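Local coordinates for protein cellulase CEL9M (Clostridium cellulolyticum, PDB 1IA6) that probably hydrolyses internal beta-1,4-glucosidic linkages in cellulose and related beta-glucans, as a family 9 glycoside hydrolase, at residues L307-L318 and L329-I340. Numbering follows the deposited sequence.
With SO4 (sulfate ion), chain E.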
loop_
_atom_site.group_PDB
_atom_site.type_symbol
_atom_site.label_atom_id
_atom_site.label_comp_id
_atom_site.label_asym_id
_atom_site.label_seq_id
_atom_site.Cartn_x
_atom_site.Cartn_y
_atom_site.Cartn_z
ATOM N N LEU A 307 13.319 0.958 2.447
ATOM C CA LEU A 307 12.889 -0.433 2.631
ATOM C C LEU A 307 11.567 -0.690 1.913
ATOM O O LEU A 307 11.302 -1.801 1.452
ATOM C CB LEU A 307 12.753 -0.763 4.119
ATOM C CG LEU A 307 14.069 -0.654 4.901
ATOM C CD1 LEU A 307 13.826 -1.000 6.361
ATOM C CD2 LEU A 307 15.109 -1.593 4.297
ATOM N N ARG A 308 10.741 0.346 1.827
ATOM C CA ARG A 308 9.461 0.253 1.140
ATOM C C ARG A 308 9.715 -0.152 -0.316
ATOM O O ARG A 308 9.018 -1.009 -0.861
ATOM C CB ARG A 308 8.736 1.610 1.241
ATOM C CG ARG A 308 7.640 1.889 0.216
ATOM C CD ARG A 308 8.216 2.560 -1.018
ATOM N NE ARG A 308 8.927 3.804 -0.709
ATOM C CZ ARG A 308 8.353 4.989 -0.508
ATOM N NH1 ARG A 308 7.033 5.129 -0.571
ATOM N NH2 ARG A 308 9.108 6.053 -0.266
ATOM N N TYR A 309 10.729 0.446 -0.939
ATOM C CA TYR A 309 11.053 0.122 -2.325
ATOM C C TYR A 309 11.610 -1.289 -2.483
ATOM O O TYR A 309 11.236 -2.003 -3.412
ATOM C CB TYR A 309 12.059 1.130 -2.892
ATOM C CG TYR A 309 11.493 2.519 -3.076
ATOM C CD1 TYR A 309 10.316 2.720 -3.798
ATOM C CD2 TYR A 309 12.134 3.637 -2.538
ATOM C CE1 TYR A 309 9.790 3.995 -3.981
ATOM C CE2 TYR A 309 11.615 4.921 -2.719
ATOM C CZ TYR A 309 10.441 5.088 -3.441
ATOM O OH TYR A 309 9.911 6.345 -3.629
ATOM N N ALA A 310 12.509 -1.690 -1.584
ATOM C CA ALA A 310 13.102 -3.023 -1.661
ATOM C C ALA A 310 12.044 -4.117 -1.513
ATOM O O ALA A 310 12.074 -5.127 -2.228
ATOM C CB ALA A 310 14.184 -3.182 -0.590
ATOM N N ALA A 311 11.108 -3.913 -0.588
ATOM C CA ALA A 311 10.037 -4.880 -0.362
ATOM C C ALA A 311 9.085 -4.950 -1.557
ATOM O O ALA A 311 8.660 -6.032 -1.953
ATOM C CB ALA A 311 9.259 -4.516 0.901
ATOM N N ALA A 312 8.751 -3.792 -2.122
ATOM C CA ALA A 312 7.842 -3.728 -3.265
ATOM C C ALA A 312 8.402 -4.441 -4.498
ATOM O O ALA A 312 7.692 -5.199 -5.159
ATOM C CB ALA A 312 7.520 -2.268 -3.598
ATOM N N GLU A 313 9.671 -4.206 -4.813
ATOM C CA GLU A 313 10.269 -4.861 -5.973
ATOM C C GLU A 313 10.332 -6.366 -5.719
ATOM O O GLU A 313 10.064 -7.167 -6.611
ATOM C CB GLU A 313 11.677 -4.314 -6.232
ATOM C CG GLU A 313 12.404 -4.937 -7.430
ATOM C CD GLU A 313 11.839 -4.511 -8.781
ATOM O OE1 GLU A 313 11.109 -3.499 -8.851
ATOM O OE2 GLU A 313 12.151 -5.185 -9.786
ATOM N N SER A 314 10.680 -6.751 -4.495
ATOM C CA SER A 314 10.773 -8.165 -4.154
ATOM C C SER A 314 9.418 -8.859 -4.293
ATOM O O SER A 314 9.342 -10.008 -4.733
ATOM C CB SER A 314 11.314 -8.329 -2.732
ATOM O OG SER A 314 12.634 -7.815 -2.642
ATOM N N MET A 315 8.346 -8.161 -3.932
ATOM C CA MET A 315 7.017 -8.746 -4.050
ATOM C C MET A 315 6.685 -9.040 -5.515
ATOM O O MET A 315 6.182 -10.118 -5.840
ATOM C CB MET A 315 5.953 -7.808 -3.468
ATOM C CG MET A 315 4.548 -8.386 -3.572
ATOM S SD MET A 315 3.245 -7.199 -3.247
ATOM C CE MET A 315 1.857 -8.047 -3.991
ATOM N N VAL A 316 6.963 -8.082 -6.397
ATOM C CA VAL A 316 6.689 -8.263 -7.819
ATOM C C VAL A 316 7.480 -9.451 -8.365
ATOM O O VAL A 316 6.950 -10.265 -9.124
ATOM C CB VAL A 316 7.049 -6.992 -8.625
ATOM C CG1 VAL A 316 6.770 -7.214 -10.107
ATOM C CG2 VAL A 316 6.239 -5.808 -8.108
ATOM N N MET A 317 8.747 -9.555 -7.976
ATOM C CA MET A 317 9.579 -10.663 -8.430
ATOM C C MET A 317 9.020 -12.008 -7.969
ATOM O O MET A 317 9.073 -12.989 -8.708
ATOM C CB MET A 317 11.012 -10.508 -7.918
ATOM C CG MET A 317 11.741 -9.312 -8.489
ATOM S SD MET A 317 13.426 -9.213 -7.863
ATOM C CE MET A 317 14.187 -8.176 -9.127
ATOM N N LEU A 318 8.486 -12.062 -6.752
ATOM C CA LEU A 318 7.932 -13.321 -6.250
ATOM C C LEU A 318 6.627 -13.704 -6.942
ATOM O O LEU A 318 6.331 -14.888 -7.107
ATOM C CB LEU A 318 7.727 -13.258 -4.732
ATOM C CG LEU A 318 9.016 -13.192 -3.907
ATOM C CD1 LEU A 318 8.680 -13.336 -2.434
ATOM C CD2 LEU A 318 9.970 -14.300 -4.340
ATOM N N LEU A 329 16.129 -14.516 -9.001
ATOM C CA LEU A 329 15.116 -13.611 -8.467
ATOM C C LEU A 329 14.733 -14.022 -7.051
ATOM O O LEU A 329 14.543 -13.173 -6.180
ATOM C CB LEU A 329 13.874 -13.609 -9.365
ATOM C CG LEU A 329 14.080 -13.062 -10.781
ATOM C CD1 LEU A 329 12.796 -13.208 -11.588
ATOM C CD2 LEU A 329 14.498 -11.602 -10.706
ATOM N N LEU A 330 14.625 -15.326 -6.820
ATOM C CA LEU A 330 14.280 -15.832 -5.499
ATOM C C LEU A 330 15.374 -15.496 -4.493
ATOM O O LEU A 330 15.085 -15.147 -3.351
ATOM C CB LEU A 330 14.061 -17.348 -5.545
ATOM C CG LEU A 330 12.787 -17.800 -6.263
ATOM C CD1 LEU A 330 12.781 -19.312 -6.406
ATOM C CD2 LEU A 330 11.568 -17.323 -5.484
ATOM N N ASP A 331 16.631 -15.596 -4.917
ATOM C CA ASP A 331 17.739 -15.288 -4.021
ATOM C C ASP A 331 17.779 -13.802 -3.694
ATOM O O ASP A 331 18.029 -13.417 -2.553
ATOM C CB ASP A 331 19.077 -15.705 -4.636
ATOM C CG ASP A 331 19.201 -17.205 -4.808
ATOM O OD1 ASP A 331 18.681 -17.951 -3.949
ATOM O OD2 ASP A 331 19.831 -17.639 -5.796
ATOM N N LEU A 332 17.533 -12.964 -4.695
ATOM C CA LEU A 332 17.557 -11.521 -4.480
ATOM C C LEU A 332 16.436 -11.139 -3.524
ATOM O O LEU A 332 16.660 -10.429 -2.541
ATOM C CB LEU A 332 17.390 -10.777 -5.813
ATOM C CG LEU A 332 17.636 -9.261 -5.838
ATOM C CD1 LEU A 332 17.739 -8.793 -7.281
ATOM C CD2 LEU A 332 16.520 -8.524 -5.120
ATOM N N ALA A 333 15.231 -11.618 -3.816
ATOM C CA ALA A 333 14.066 -11.323 -2.988
ATOM C C ALA A 333 14.266 -11.780 -1.549
ATOM O O ALA A 333 13.941 -11.054 -0.607
ATOM C CB ALA A 333 12.822 -11.991 -3.580
ATOM N N LYS A 334 14.804 -12.983 -1.379
ATOM C CA LYS A 334 15.031 -13.520 -0.047
ATOM C C LYS A 334 16.031 -12.686 0.742
ATOM O O LYS A 334 15.870 -12.502 1.942
ATOM C CB LYS A 334 15.520 -14.968 -0.119
ATOM C CG LYS A 334 15.532 -15.660 1.235
ATOM C CD LYS A 334 15.974 -17.112 1.119
ATOM C CE LYS A 334 15.756 -17.860 2.426
ATOM N NZ LYS A 334 16.559 -17.302 3.545
ATOM N N LYS A 335 17.061 -12.180 0.072
ATOM C CA LYS A 335 18.060 -11.368 0.756
ATOM C C LYS A 335 17.467 -10.054 1.258
ATOM O O LYS A 335 17.803 -9.592 2.348
ATOM C CB LYS A 335 19.250 -11.091 -0.165
ATOM C CG LYS A 335 20.107 -12.322 -0.441
ATOM C CD LYS A 335 21.364 -11.966 -1.224
ATOM C CE LYS A 335 22.243 -13.188 -1.451
ATOM N NZ LYS A 335 23.497 -12.831 -2.176
ATOM N N GLN A 336 16.578 -9.456 0.471
ATOM C CA GLN A 336 15.957 -8.198 0.874
ATOM C C GLN A 336 15.050 -8.414 2.076
ATOM O O GLN A 336 15.061 -7.628 3.023
ATOM C CB GLN A 336 15.152 -7.601 -0.281
ATOM C CG GLN A 336 15.986 -7.372 -1.523
ATOM C CD GLN A 336 17.285 -6.653 -1.213
ATOM O OE1 GLN A 336 17.290 -5.478 -0.837
ATOM N NE2 GLN A 336 18.396 -7.364 -1.354
ATOM N N VAL A 337 14.263 -9.484 2.037
ATOM C CA VAL A 337 13.364 -9.787 3.141
ATOM C C VAL A 337 14.148 -10.086 4.411
ATOM O O VAL A 337 13.843 -9.551 5.479
ATOM C CB VAL A 337 12.472 -11.004 2.829
ATOM C CG1 VAL A 337 11.640 -11.361 4.048
ATOM C CG2 VAL A 337 11.568 -10.696 1.652
ATOM N N ASP A 338 15.161 -10.940 4.299
ATOM C CA ASP A 338 15.962 -11.297 5.465
ATOM C C ASP A 338 16.676 -10.088 6.057
ATOM O O ASP A 338 16.874 -10.014 7.268
ATOM C CB ASP A 338 16.974 -12.393 5.109
ATOM C CG ASP A 338 16.302 -13.722 4.799
ATOM O OD1 ASP A 338 15.094 -13.859 5.086
ATOM O OD2 ASP A 338 16.978 -14.630 4.278
ATOM N N TYR A 339 17.051 -9.139 5.205
ATOM C CA TYR A 339 17.719 -7.926 5.668
ATOM C C TYR A 339 16.750 -7.147 6.555
ATOM O O TYR A 339 17.112 -6.686 7.639
ATOM C CB TYR A 339 18.153 -7.075 4.469
ATOM C CG TYR A 339 18.906 -5.812 4.834
ATOM C CD1 TYR A 339 18.236 -4.700 5.346
ATOM C CD2 TYR A 339 20.288 -5.726 4.664
ATOM C CE1 TYR A 339 18.922 -3.532 5.677
ATOM C CE2 TYR A 339 20.987 -4.562 4.992
ATOM C CZ TYR A 339 20.298 -3.469 5.498
ATOM O OH TYR A 339 20.974 -2.314 5.822
ATOM N N ILE A 340 15.512 -7.021 6.089
ATOM C CA ILE A 340 14.471 -6.313 6.824
ATOM C C ILE A 340 14.195 -6.968 8.179
ATOM O O ILE A 340 13.984 -6.281 9.178
ATOM C CB ILE A 340 13.162 -6.266 5.988
ATOM C CG1 ILE A 340 13.357 -5.331 4.792
ATOM C CG2 ILE A 340 11.982 -5.821 6.854
ATOM C CD1 ILE A 340 12.234 -5.380 3.775
HETATM S S SO4 E . 6.942 9.180 -0.294
HETATM O O1 SO4 E . 6.654 9.929 0.949
HETATM O O2 SO4 E . 6.056 8.003 -0.368
HETATM O O3 SO4 E . 8.356 8.749 -0.282
HETATM O O4 SO4 E . 6.710 10.063 -1.459
#
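Helices 306-323 and 327-341 come nearest where S314 meets A333, with their CA atoms 4.7 Å apart; the segment axes approach to 9.1 Å, with 146° between their N-to-C directions, a near-antiparallel helical hairpin. No hydrogen bond joins the two segments, so the evidence for their association is side-chain packing. Q336 CB lies 3.5 Å from S314 OG, and its CG also rests against that hydroxyl. The chain then bends at chi2 (-48°), bringing OE1 to 3.9 Å from A310 CB, while OE1 accepts from K299 N and NE2 donates to G297 O. S314 OG turns back into its own helix, donating to A310 O at 2.8 Å; S314 N reaches the same oxygen from the opposite face of the carbonyl plane. At one end, the extended M317 chain crosses L329 and L332 at about a right angle, with CE 3.8 Å from L329 CD2. L318 CD2 touches A333 CB and lies 3.6 Å from L330 CD2. At the other end, L307 and I340 run alongside in opposite directions, L307 CD2 being 4.2 Å from I340 CG1. Helix 413-429 touches S314, L330 and V337, helix 274-289 packs on M317 and L329, and helix 64-80 meets M315, placing this buried hairpin within the family 9 (alpha/alpha)6 barrel.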